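Side-chain contacts in CENP-V/GFA domain-containing protein (Rhodobacter sphaeroides 2.4.1, PDB 3FAC), which is of unknown function but belongs to the Gfa family and may act as a zinc-containing carbon-sulfur lyase: residues C73-H78 and V92-G97; C7-I12 and A52-L57; A21-C26 and R101-V106. One frame throughout, in Å; residues are numbered along the deposited sequence.

Interaction 1: residues C73-H78 and V92-G97; sequences CGIYTH and VAILEG
Ile94 reaches across to Thr77 and Ile75 with its two branches, and nearly all of the contact is built on them. The ethyl branch goes to the better buried side: CD1 lies 3.7 Å from the backbone O of Thr77, and the same methyl is 3.9 Å from Thr77 CA, close over the backbone where Thr77 CB also borders it. It gets there because CG1 stands between the backbone N and the carbonyl carbon (chi1 69°), from which an extended chi2 carries CD1 onward. The shorter branch, CG2, packs 4.0 Å from the carbonyl O of Tyr76. That oxygen takes its hydrogen bond from Asn91 ND2, so the methyl lies beside an acceptor already served. These residues bring the turn that follows strand 87-91 back against strand 76-80, its neighbour in the five-stranded antiparallel sheet of this Gfa-family fold. Thr77 turns its hydroxyl aside, with OG1 2.9 Å from His78 ND1 in a hydrogen bond. Packing thins toward Ile75, which is partly exposed. Its CG2 meets Ile94 CG2 at 3.9 Å as the two side chains slide past one another in opposite directions, whereas its ethyl branch turns off from Ile94.

Interaction 2: residues C7-I12 and A52-L57; sequences CGAVEI and AENLTL
Asn54 OD1 is hydrogen-bonded to Thr72 OG1, outside the two segments, and toward Ala9 it presents the same oxygen at 3.8 Å from Ala9 CB. The amide carbon follows, with Asn54 CG 4.0 Å from that methyl, so a polar group held elsewhere meets the loop by van der Waals contact alone; no hydrogen bond links 7-12 to 52-57. The apolar half of the contact belongs to Val10 and Leu55, whose side chains cross at about a right angle. Each methyl of the valine has a leucine counterpart: Val10 CG1 lies 3.8 Å from Leu55 CD1, and Val10 CG2 is the same 3.8 Å from Leu55 CD2. The fork of the leucine thus sits against the fork of the valine, with Leu55 CG 3.9 Å from Val10 CG1. With CG1 opposite the backbone N (chi1 -165°), Val10 turns both methyls to this meeting. Leu55 also touches Thr77 and His78, and an alanine here would probably leave both Val10 methyls without their partners and open a gap between Val10 and the start of strand 55-58. Nearby, Cys7 is modelled in disulfides with both Cys5 and Cys73, a doubtful double linkage in a cysteine group that probably serves zinc in the family. Val10 lies just ahead of strand 11-14, where Glu11 forms a salt bridge with Arg50 on the adjoining strand. Leu55 begins strand 55-58, an outermost strand of the five-stranded sheet. The contact therefore brings the loop leading into the middle strand of the three-stranded sheet against this edge of the other.

Interaction 3: residues A21-C26 and R101-V106; sequences ADARRC and RDLGEV
Arg25 passes across Val106, the two side chains meeting at about a right angle. At its root the arginine stays short of contact, CB and CG both standing off from the valine. Its first torsion, -111°, is well off a staggered position, and from CG to NE the chain is extended, which carries it past the valine. Contact begins at CD, 3.9 Å from Val106 CG2. NE stands a little farther off, and the guanidinium then swings back: CZ is again near, and NH1 comes to 3.2 Å from Val106 CG2, a short approach, doubtful in its exact length at this resolution, and oblique to the guanidinium. Glu105 lies on the same side, but Arg25 NH1 and Glu105 OE2 are 5.6 Å apart, so the opposite charges are not in contact, and any attraction between them is probably weak. That carboxylate instead folds back on its own chain, taking a weak hydrogen bond from Val106 N to Glu105 OE2 at 2.9 Å. The rest of the valine rests on backbone, with Val106 CB 3.6 Å from Ala23 O. A looser apolar contact completes the joint, Ala23 CB standing 4.5 Å from Leu103 CD1. Leu103 ends a short 3-10 segment, which the Gly104 N to Arg101 O bond closes. Neither segment belongs to a strand: 21-26 is part of the connection between strand 11-14 and helix 31-34, to which Cys26 is tied by its disulfide with Cys31, and 101-106 belongs to the tail beyond strand 87-91. Ile37, just before the edge strand 38-42, touches Ala23, Arg25 and Val106 alike, so the joined loops pack together beside that end of the five-stranded sheet.

Interaction 1 is the most deeply buried, near the centre of the chain, while interactions 2 and 3 are partly buried and lie on opposite sides of that centre. The first two adjoin directly: Ile94 CD1 is 3.6 Å from Ile12 CD1, and both contacts reach the five-stranded sheet. Interaction 1 also borders interaction 3, through Val92 and Leu103. Chemistry follows place. One isoleucine packs on strand backbone and on a second isoleucine in 73-78 with 92-97; valine and leucine methyls, beside an asparagine amide, join a loop to an edge strand in 7-12 with 52-57; in 21-26 with 101-106 a valine packs between an arginine side chain and a backbone carbonyl.

Interaction 1: residues C73-H78 and V92-G97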
# COMPACT_ATOMS: atom_id res chain seq x y z
N CYS A 73 8.33 10.50 -6.42
CA CYS A 73 6.97 10.91 -6.75
C CYS A 73 6.08 11.01 -5.51
O CYS A 73 4.94 11.48 -5.59
CB CYS A 73 6.37 9.95 -7.78
SG CYS A 73 6.50 8.19 -7.37
N GLY A 74 6.60 10.58 -4.37
CA GLY A 74 5.84 10.65 -3.13
C GLY A 74 4.66 9.70 -3.04
O GLY A 74 3.88 9.78 -2.10
N ILE A 75 4.55 8.78 -4.00
CA ILE A 75 3.45 7.82 -4.00
C ILE A 75 3.57 6.68 -2.99
O ILE A 75 4.57 5.96 -2.96
CB ILE A 75 3.26 7.20 -5.40
CG1 ILE A 75 2.91 8.30 -6.41
CG2 ILE A 75 2.18 6.12 -5.35
CD1 ILE A 75 1.65 9.10 -6.05
N TYR A 76 2.54 6.53 -2.17
CA TYR A 76 2.50 5.48 -1.16
C TYR A 76 2.32 4.11 -1.84
O TYR A 76 1.31 3.87 -2.50
CB TYR A 76 1.33 5.76 -0.21
CG TYR A 76 0.63 4.54 0.35
CD1 TYR A 76 1.29 3.66 1.21
CD2 TYR A 76 -0.72 4.30 0.07
CE1 TYR A 76 0.63 2.57 1.78
CE2 TYR A 76 -1.39 3.22 0.63
CZ TYR A 76 -0.72 2.36 1.48
OH TYR A 76 -1.39 1.30 2.06
N THR A 77 3.30 3.23 -1.67
CA THR A 77 3.25 1.90 -2.26
C THR A 77 2.55 0.88 -1.36
O THR A 77 1.49 0.35 -1.71
CB THR A 77 4.67 1.36 -2.58
OG1 THR A 77 5.48 1.42 -1.40
CG2 THR A 77 5.33 2.18 -3.68
N HIS A 78 3.15 0.61 -0.21
CA HIS A 78 2.61 -0.36 0.73
C HIS A 78 3.06 -0.06 2.16
O HIS A 78 3.90 0.81 2.38
CB HIS A 78 3.08 -1.77 0.35
CG HIS A 78 4.56 -1.96 0.48
ND1 HIS A 78 5.47 -1.26 -0.28
CD2 HIS A 78 5.29 -2.74 1.31
CE1 HIS A 78 6.69 -1.60 0.07
NE2 HIS A 78 6.61 -2.50 1.04
N VAL A 92 -3.98 0.14 -3.92
CA VAL A 92 -4.64 -0.45 -5.09
C VAL A 92 -4.36 0.32 -6.39
O VAL A 92 -4.28 -0.28 -7.46
CB VAL A 92 -6.18 -0.55 -4.91
CG1 VAL A 92 -6.52 -1.28 -3.61
CG2 VAL A 92 -6.81 0.84 -4.91
N ALA A 93 -4.21 1.63 -6.28
CA ALA A 93 -3.97 2.46 -7.45
C ALA A 93 -2.63 2.23 -8.13
O ALA A 93 -2.43 2.63 -9.28
CB ALA A 93 -4.12 3.92 -7.08
N ILE A 94 -1.68 1.60 -7.44
CA ILE A 94 -0.39 1.34 -8.08
C ILE A 94 -0.42 0.01 -8.84
O ILE A 94 0.43 -0.24 -9.70
CB ILE A 94 0.79 1.32 -7.05
CG1 ILE A 94 0.69 0.09 -6.14
CG2 ILE A 94 0.79 2.59 -6.22
CD1 ILE A 94 1.96 -0.17 -5.34
N LEU A 95 -1.41 -0.83 -8.53
CA LEU A 95 -1.55 -2.12 -9.18
C LEU A 95 -1.88 -1.95 -10.66
O LEU A 95 -2.83 -1.24 -11.02
CB LEU A 95 -2.66 -2.94 -8.50
CG LEU A 95 -2.49 -3.19 -7.00
CD1 LEU A 95 -3.69 -3.97 -6.50
CD2 LEU A 95 -1.20 -3.95 -6.72
N GLU A 96 -1.09 -2.59 -11.52
CA GLU A 96 -1.26 -2.51 -12.96
C GLU A 96 -2.65 -2.91 -13.41
O GLU A 96 -3.16 -3.97 -13.03
CB GLU A 96 -0.21 -3.39 -13.66
CG GLU A 96 -0.32 -3.45 -15.18
CD GLU A 96 0.95 -3.94 -15.85
OE1 GLU A 96 1.90 -3.13 -15.98
OE2 GLU A 96 1.02 -5.13 -16.23
N GLY A 97 -3.28 -2.05 -14.21
CA GLY A 97 -4.61 -2.31 -14.72
C GLY A 97 -5.74 -1.99 -13.77
O GLY A 97 -6.89 -2.36 -14.01

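Interaction 2: residues C7-I12 and A52-L57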
# COMPACT_ATOMS: atom_id res chain seq x y z
N CYS A 7 6.64 7.75 -10.51
CA CYS A 7 7.99 7.96 -11.04
C CYS A 7 8.45 6.70 -11.78
O CYS A 7 9.24 6.78 -12.73
CB CYS A 7 8.99 8.25 -9.90
SG CYS A 7 8.71 7.29 -8.35
N GLY A 8 7.94 5.56 -11.35
CA GLY A 8 8.30 4.30 -11.96
C GLY A 8 9.57 3.75 -11.33
O GLY A 8 10.06 2.69 -11.72
N ALA A 9 10.08 4.47 -10.34
CA ALA A 9 11.29 4.07 -9.64
C ALA A 9 11.09 2.80 -8.82
O ALA A 9 11.99 1.98 -8.69
CB ALA A 9 11.76 5.21 -8.71
N VAL A 10 9.89 2.64 -8.27
CA VAL A 10 9.59 1.48 -7.44
C VAL A 10 8.64 0.47 -8.10
O VAL A 10 7.63 0.85 -8.68
CB VAL A 10 8.98 1.92 -6.10
CG1 VAL A 10 9.01 0.77 -5.11
CG2 VAL A 10 9.71 3.13 -5.55
N GLU A 11 8.98 -0.81 -8.00
CA GLU A 11 8.12 -1.86 -8.53
C GLU A 11 8.03 -3.03 -7.57
O GLU A 11 9.04 -3.58 -7.15
CB GLU A 11 8.63 -2.38 -9.88
CG GLU A 11 7.70 -3.47 -10.43
CD GLU A 11 8.11 -3.98 -11.81
OE1 GLU A 11 8.31 -3.14 -12.71
OE2 GLU A 11 8.20 -5.21 -11.98
N ILE A 12 6.81 -3.40 -7.22
CA ILE A 12 6.61 -4.52 -6.32
C ILE A 12 5.95 -5.68 -7.06
O ILE A 12 5.50 -5.53 -8.20
CB ILE A 12 5.72 -4.13 -5.12
CG1 ILE A 12 4.36 -3.63 -5.60
CG2 ILE A 12 6.41 -3.06 -4.29
CD1 ILE A 12 3.37 -3.38 -4.48
N ALA A 52 14.10 -0.35 -4.14
CA ALA A 52 14.18 -0.48 -2.69
C ALA A 52 14.96 0.69 -2.08
O ALA A 52 14.67 1.13 -0.97
CB ALA A 52 14.85 -1.80 -2.32
N GLU A 53 15.95 1.20 -2.82
CA GLU A 53 16.76 2.31 -2.34
C GLU A 53 16.08 3.67 -2.49
O GLU A 53 16.53 4.66 -1.92
CB GLU A 53 18.09 2.35 -3.09
CG GLU A 53 17.97 2.88 -4.52
CD GLU A 53 17.67 1.79 -5.54
OE1 GLU A 53 16.99 0.80 -5.19
OE2 GLU A 53 18.11 1.94 -6.70
N ASN A 54 14.99 3.71 -3.25
CA ASN A 54 14.27 4.95 -3.49
C ASN A 54 13.01 5.09 -2.64
O ASN A 54 12.25 6.04 -2.80
CB ASN A 54 13.92 5.06 -4.98
CG ASN A 54 13.61 6.48 -5.41
OD1 ASN A 54 12.45 6.90 -5.43
ND2 ASN A 54 14.65 7.23 -5.74
N LEU A 55 12.81 4.14 -1.73
CA LEU A 55 11.65 4.18 -0.85
C LEU A 55 11.96 4.79 0.50
O LEU A 55 13.05 4.63 1.03
CB LEU A 55 11.09 2.77 -0.64
CG LEU A 55 10.15 2.22 -1.71
CD1 LEU A 55 9.76 0.79 -1.35
CD2 LEU A 55 8.90 3.10 -1.82
N THR A 56 10.99 5.51 1.06
CA THR A 56 11.15 6.14 2.36
C THR A 56 10.30 5.43 3.40
O THR A 56 9.15 5.07 3.15
CB THR A 56 10.78 7.62 2.33
OG1 THR A 56 11.66 8.32 1.43
CG2 THR A 56 10.90 8.22 3.73
N LEU A 57 10.87 5.24 4.58
CA LEU A 57 10.18 4.58 5.67
C LEU A 57 9.67 5.60 6.67
O LEU A 57 10.39 6.51 7.08
CB LEU A 57 11.14 3.61 6.38
CG LEU A 57 10.69 3.03 7.71
CD1 LEU A 57 9.44 2.17 7.51
CD2 LEU A 57 11.82 2.21 8.29

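Interaction 3: residues A21-C26 and R101-V106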
# COMPACT_ATOMS: atom_id res chain seq x y z
N ALA A 21 -12.08 -7.51 -2.66
CA ALA A 21 -13.31 -7.67 -1.90
C ALA A 21 -13.35 -6.87 -0.60
O ALA A 21 -14.41 -6.41 -0.19
CB ALA A 21 -13.54 -9.15 -1.60
N ASP A 22 -12.19 -6.71 0.04
CA ASP A 22 -12.14 -5.98 1.30
C ASP A 22 -11.33 -4.68 1.29
O ASP A 22 -10.76 -4.30 2.31
CB ASP A 22 -11.61 -6.90 2.41
CG ASP A 22 -10.30 -7.55 2.04
OD1 ASP A 22 -9.32 -6.82 1.74
OD2 ASP A 22 -10.23 -8.80 2.05
N ALA A 23 -11.29 -4.01 0.15
CA ALA A 23 -10.56 -2.75 0.04
C ALA A 23 -11.26 -1.68 0.87
O ALA A 23 -12.36 -1.23 0.53
CB ALA A 23 -10.48 -2.31 -1.42
N ARG A 24 -10.63 -1.27 1.97
CA ARG A 24 -11.21 -0.27 2.86
C ARG A 24 -10.44 1.05 2.83
O ARG A 24 -9.73 1.35 1.87
CB ARG A 24 -11.26 -0.82 4.29
CG ARG A 24 -11.94 -2.18 4.40
CD ARG A 24 -11.98 -2.69 5.84
NE ARG A 24 -12.84 -1.86 6.68
CZ ARG A 24 -13.07 -2.09 7.97
NH1 ARG A 24 -12.51 -3.14 8.57
NH2 ARG A 24 -13.87 -1.29 8.66
N ARG A 25 -10.58 1.83 3.90
CA ARG A 25 -9.91 3.13 4.00
C ARG A 25 -9.77 3.62 5.44
O ARG A 25 -10.71 4.19 5.99
CB ARG A 25 -10.71 4.17 3.19
CG ARG A 25 -10.03 4.67 1.94
CD ARG A 25 -11.05 5.32 1.01
NE ARG A 25 -10.43 6.06 -0.09
CZ ARG A 25 -11.02 6.31 -1.25
NH1 ARG A 25 -12.24 5.86 -1.48
NH2 ARG A 25 -10.38 7.00 -2.19
N CYS A 26 -8.61 3.40 6.05
CA CYS A 26 -8.38 3.85 7.42
C CYS A 26 -8.56 5.36 7.42
O CYS A 26 -8.10 6.04 6.50
CB CYS A 26 -6.96 3.47 7.88
SG CYS A 26 -6.37 4.18 9.47
N ARG A 101 -11.30 4.28 -9.42
CA ARG A 101 -12.67 4.71 -9.68
C ARG A 101 -13.60 3.51 -9.92
O ARG A 101 -14.73 3.48 -9.44
CB ARG A 101 -12.72 5.63 -10.90
CG ARG A 101 -14.12 6.03 -11.34
CD ARG A 101 -14.21 6.05 -12.86
NE ARG A 101 -13.40 7.10 -13.47
CZ ARG A 101 -13.82 8.36 -13.64
NH1 ARG A 101 -15.03 8.72 -13.25
NH2 ARG A 101 -13.01 9.25 -14.21
N ASP A 102 -13.10 2.52 -10.66
CA ASP A 102 -13.89 1.34 -10.98
C ASP A 102 -14.29 0.50 -9.77
O ASP A 102 -15.13 -0.39 -9.89
CB ASP A 102 -13.14 0.46 -11.99
CG ASP A 102 -12.88 1.18 -13.30
OD1 ASP A 102 -13.85 1.74 -13.87
OD2 ASP A 102 -11.72 1.19 -13.77
N LEU A 103 -13.70 0.78 -8.61
CA LEU A 103 -14.05 0.03 -7.41
C LEU A 103 -15.32 0.59 -6.78
O LEU A 103 -15.90 -0.02 -5.88
CB LEU A 103 -12.91 0.07 -6.39
CG LEU A 103 -11.63 -0.73 -6.67
CD1 LEU A 103 -10.63 -0.51 -5.53
CD2 LEU A 103 -11.96 -2.20 -6.79
N GLY A 104 -15.75 1.76 -7.26
CA GLY A 104 -16.94 2.38 -6.71
C GLY A 104 -16.75 2.75 -5.25
O GLY A 104 -15.62 2.76 -4.76
N GLU A 105 -17.85 3.04 -4.56
CA GLU A 105 -17.77 3.40 -3.15
C GLU A 105 -17.08 2.29 -2.35
O GLU A 105 -17.21 1.11 -2.67
CB GLU A 105 -19.18 3.64 -2.59
CG GLU A 105 -19.24 3.78 -1.07
CD GLU A 105 -18.53 5.01 -0.54
OE1 GLU A 105 -18.97 6.14 -0.86
OE2 GLU A 105 -17.53 4.86 0.19
N VAL A 106 -16.33 2.69 -1.33
CA VAL A 106 -15.62 1.75 -0.47
C VAL A 106 -15.67 2.28 0.96
O VAL A 106 -15.49 3.47 1.20
CB VAL A 106 -14.15 1.58 -0.90
CG1 VAL A 106 -14.09 0.91 -2.26
CG2 VAL A 106 -13.45 2.92 -0.93